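Local structure of endonuclease and methylase LlaGI (Lactococcus lactis, 5FFJ) at residues H735-F740 against V846-I851. The protein is a Type ISP restriction-modification enzyme, crystallised without its nuclease, that probably combines a helicase-like ATPase with sequence-specific DNA adenine methylation. Residues are numbered along the deposited sequence; the frame is centred on the assembly and turned at random.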
ATOM      1  N   HIS A 735       0.238 -33.875  11.196  1.00108.12           N
ATOM      2  CA  HIS A 735       0.393 -33.112   9.966  1.00104.20           C
ATOM      3  C   HIS A 735       0.230 -31.614  10.217  1.00107.02           C
ATOM      4  O   HIS A 735      -0.644 -31.188  10.977  1.00104.03           O
ATOM      5  CB  HIS A 735      -0.611 -33.598   8.916  1.00109.93           C
ATOM      6  CG  HIS A 735      -0.198 -34.861   8.229  1.00111.02           C
ATOM      7  ND1 HIS A 735       0.069 -34.914   6.873  1.00100.92           N
ATOM      8  CD2 HIS A 735      -0.008 -36.118   8.693  1.00107.77           C
ATOM      9  CE1 HIS A 735       0.404 -36.144   6.540  1.00102.65           C
ATOM     10  NE2 HIS A 735       0.367 -36.897   7.626  1.00117.12           N
ATOM     11  N   ILE A 736       1.078 -30.833   9.553  1.00108.67           N
ATOM     12  CA  ILE A 736       1.180 -29.397   9.776  1.00 95.97           C
ATOM     13  C   ILE A 736       0.884 -28.632   8.494  1.00 93.11           C
ATOM     14  O   ILE A 736       1.571 -28.807   7.485  1.00 85.95           O
ATOM     15  CB  ILE A 736       2.585 -29.018  10.296  1.00 97.08           C
ATOM     16  CG1 ILE A 736       2.763 -29.560  11.718  1.00 92.48           C
ATOM     17  CG2 ILE A 736       2.798 -27.499  10.242  1.00103.93           C
ATOM     18  CD1 ILE A 736       4.052 -29.167  12.404  1.00117.96           C
ATOM     19  N   LEU A 737      -0.132 -27.772   8.547  1.00 93.04           N
ATOM     20  CA  LEU A 737      -0.496 -26.935   7.411  1.00 84.55           C
ATOM     21  C   LEU A 737      -0.195 -25.470   7.705  1.00 89.29           C
ATOM     22  O   LEU A 737      -0.461 -24.972   8.801  1.00 83.77           O
ATOM     23  CB  LEU A 737      -1.980 -27.101   7.057  1.00 70.87           C
ATOM     24  CG  LEU A 737      -2.463 -26.329   5.818  1.00 81.06           C
ATOM     25  CD1 LEU A 737      -1.653 -26.715   4.590  1.00 83.27           C
ATOM     26  CD2 LEU A 737      -3.947 -26.560   5.557  1.00 79.04           C
ATOM     27  N   ASP A 738       0.389 -24.799   6.717  1.00 86.66           N
ATOM     28  CA  ASP A 738       0.604 -23.361   6.756  1.00 76.52           C
ATOM     29  C   ASP A 738      -0.223 -22.728   5.624  1.00 90.03           C
ATOM     30  O   ASP A 738       0.289 -22.525   4.521  1.00 96.76           O
ATOM     31  CB  ASP A 738       2.107 -23.044   6.631  1.00 91.33           C
ATOM     32  CG  ASP A 738       2.408 -21.553   6.660  1.00 88.58           C
ATOM     33  OD1 ASP A 738       1.487 -20.755   6.926  1.00 89.97           O
ATOM     34  OD2 ASP A 738       3.582 -21.183   6.434  1.00 99.06           O
ATOM     35  N   PRO A 739      -1.515 -22.428   5.891  1.00 77.58           N
ATOM     36  CA  PRO A 739      -2.462 -22.029   4.837  1.00 68.39           C
ATOM     37  C   PRO A 739      -2.095 -20.750   4.095  1.00 84.34           C
ATOM     38  O   PRO A 739      -2.613 -20.523   3.003  1.00 78.01           O
ATOM     39  CB  PRO A 739      -3.779 -21.824   5.596  1.00 60.53           C
ATOM     40  CG  PRO A 739      -3.610 -22.521   6.886  1.00 70.15           C
ATOM     41  CD  PRO A 739      -2.158 -22.414   7.217  1.00 62.73           C
ATOM     42  N   PHE A 740      -1.245 -19.918   4.688  1.00 84.00           N
ATOM     43  CA  PHE A 740      -0.822 -18.671   4.058  1.00 77.54           C
ATOM     44  C   PHE A 740       0.691 -18.535   4.191  1.00 80.84           C
ATOM     45  O   PHE A 740       1.204 -17.692   4.931  1.00 91.78           O
ATOM     46  CB  PHE A 740      -1.564 -17.494   4.688  1.00 72.86           C
ATOM     47  CG  PHE A 740      -2.973 -17.833   5.096  1.00 69.53           C
ATOM     48  CD1 PHE A 740      -3.250 -18.253   6.388  1.00 55.91           C
ATOM     49  CD2 PHE A 740      -4.011 -17.773   4.180  1.00 44.45           C
ATOM     50  CE1 PHE A 740      -4.536 -18.575   6.768  1.00 45.98           C
ATOM     51  CE2 PHE A 740      -5.301 -18.101   4.552  1.00 50.19           C
ATOM     52  CZ  PHE A 740      -5.563 -18.503   5.849  1.00 61.54           C
ATOM     53  N   VAL A 846      -5.789 -35.657   4.473  1.00 99.59           N
ATOM     54  CA  VAL A 846      -4.960 -35.671   5.674  1.00 89.10           C
ATOM     55  C   VAL A 846      -5.731 -35.149   6.884  1.00 87.56           C
ATOM     56  O   VAL A 846      -6.399 -34.117   6.793  1.00 97.68           O
ATOM     57  CB  VAL A 846      -3.685 -34.823   5.480  1.00100.23           C
ATOM     58  CG1 VAL A 846      -3.010 -34.515   6.812  1.00102.48           C
ATOM     59  CG2 VAL A 846      -2.722 -35.531   4.545  1.00102.20           C
ATOM     60  N   PRO A 847      -5.646 -35.861   8.020  1.00 90.12           N
ATOM     61  CA  PRO A 847      -6.166 -35.290   9.265  1.00 87.94           C
ATOM     62  C   PRO A 847      -5.158 -34.314   9.869  1.00 93.84           C
ATOM     63  O   PRO A 847      -4.343 -34.699  10.707  1.00 94.15           O
ATOM     64  CB  PRO A 847      -6.371 -36.518  10.152  1.00 93.66           C
ATOM     65  CG  PRO A 847      -5.329 -37.474   9.694  1.00106.69           C
ATOM     66  CD  PRO A 847      -5.169 -37.243   8.211  1.00 95.16           C
ATOM     67  N   ILE A 848      -5.214 -33.061   9.425  1.00 91.38           N
ATOM     68  CA  ILE A 848      -4.282 -32.032   9.878  1.00 87.68           C
ATOM     69  C   ILE A 848      -4.406 -31.759  11.371  1.00 86.79           C
ATOM     70  O   ILE A 848      -5.447 -31.312  11.849  1.00100.60           O
ATOM     71  CB  ILE A 848      -4.500 -30.718   9.112  1.00 75.07           C
ATOM     72  CG1 ILE A 848      -4.072 -30.890   7.654  1.00 70.62           C
ATOM     73  CG2 ILE A 848      -3.709 -29.581   9.762  1.00 82.83           C
ATOM     74  CD1 ILE A 848      -4.553 -29.787   6.740  1.00 82.75           C
ATOM     75  N   THR A 849      -3.312 -31.990  12.089  1.00 81.29           N
ATOM     76  CA  THR A 849      -3.305 -31.915  13.545  1.00 99.48           C
ATOM     77  C   THR A 849      -2.891 -30.528  14.026  1.00 88.77           C
ATOM     78  O   THR A 849      -3.173 -30.146  15.163  1.00 88.10           O
ATOM     79  CB  THR A 849      -2.349 -32.967  14.146  1.00105.70           C
ATOM     80  OG1 THR A 849      -2.492 -34.208  13.444  1.00104.67           O
ATOM     81  CG2 THR A 849      -2.637 -33.189  15.624  1.00 92.09           C
ATOM     82  N   ALA A 850      -2.224 -29.777  13.155  1.00 88.88           N
ATOM     83  CA  ALA A 850      -1.754 -28.442  13.506  1.00 90.43           C
ATOM     84  C   ALA A 850      -1.824 -27.484  12.319  1.00 87.82           C
ATOM     85  O   ALA A 850      -1.317 -27.782  11.237  1.00 82.14           O
ATOM     86  CB  ALA A 850      -0.337 -28.512  14.034  1.00 84.17           C
ATOM     87  N   ILE A 851      -2.462 -26.336  12.533  1.00 80.68           N
ATOM     88  CA  ILE A 851      -2.489 -25.268  11.540  1.00 75.10           C
ATOM     89  C   ILE A 851      -1.715 -24.077  12.102  1.00 74.71           C
ATOM     90  O   ILE A 851      -1.930 -23.666  13.242  1.00 76.45           O
ATOM     91  CB  ILE A 851      -3.929 -24.867  11.165  1.00 73.93           C
ATOM     92  CG1 ILE A 851      -4.695 -26.108  10.688  1.00 81.04           C
ATOM     93  CG2 ILE A 851      -3.919 -23.789  10.082  1.00 66.48           C
ATOM     94  CD1 ILE A 851      -6.107 -25.843  10.205  1.00 79.86           C
TER
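The Rossmann-like sheet of the methyltransferase domain joins neighbouring parallel strands here, 736-738 and 850-853, and illustrates how strands far apart in sequence are brought into register at the core of this fold. Leu737 N donates to Ala850 O at 2.9 Å, nearly along the C=O axis. One step earlier, His735 O is gripped twice: Ala850 N approaches nearly along its carbonyl axis at 3.0 Å, while Thr849 N reaches a lone pair in the carbonyl plane.

At the entry to the ladder, His735 can be followed outward. Its CB lies 3.3 Å from Val846 CG1, and CG, placed beside the backbone N (chi1 -79°), sets the ring under that same methyl, which sits over one face. ND1 also meets Val846 CG1 and is hydrogen-bonded to NE2 of His777 on the adjoining strand 776-780; CD2 is farther from CG1, at 3.9 Å, and CE1 lies 3.8 Å from both Val846 methyls. An alanine here, lacking the ring, would probably leave Val846 less well packed and weaken the tie to strand 776-780.

Beyond the histidine, with CG anti to the backbone N (chi1 -176°), Leu737 sets CD2 3.5 Å from Ile848 CD1, the two side chains crossing obliquely; Trp906 of helix 899-910 also packs on Leu737. Asp738, Pro739 and Phe740 follow, consistent with the start of the cofactor-binding motif of adenine methyltransferases. Pro739 CG touches Ile851 CG2 at 3.5 Å.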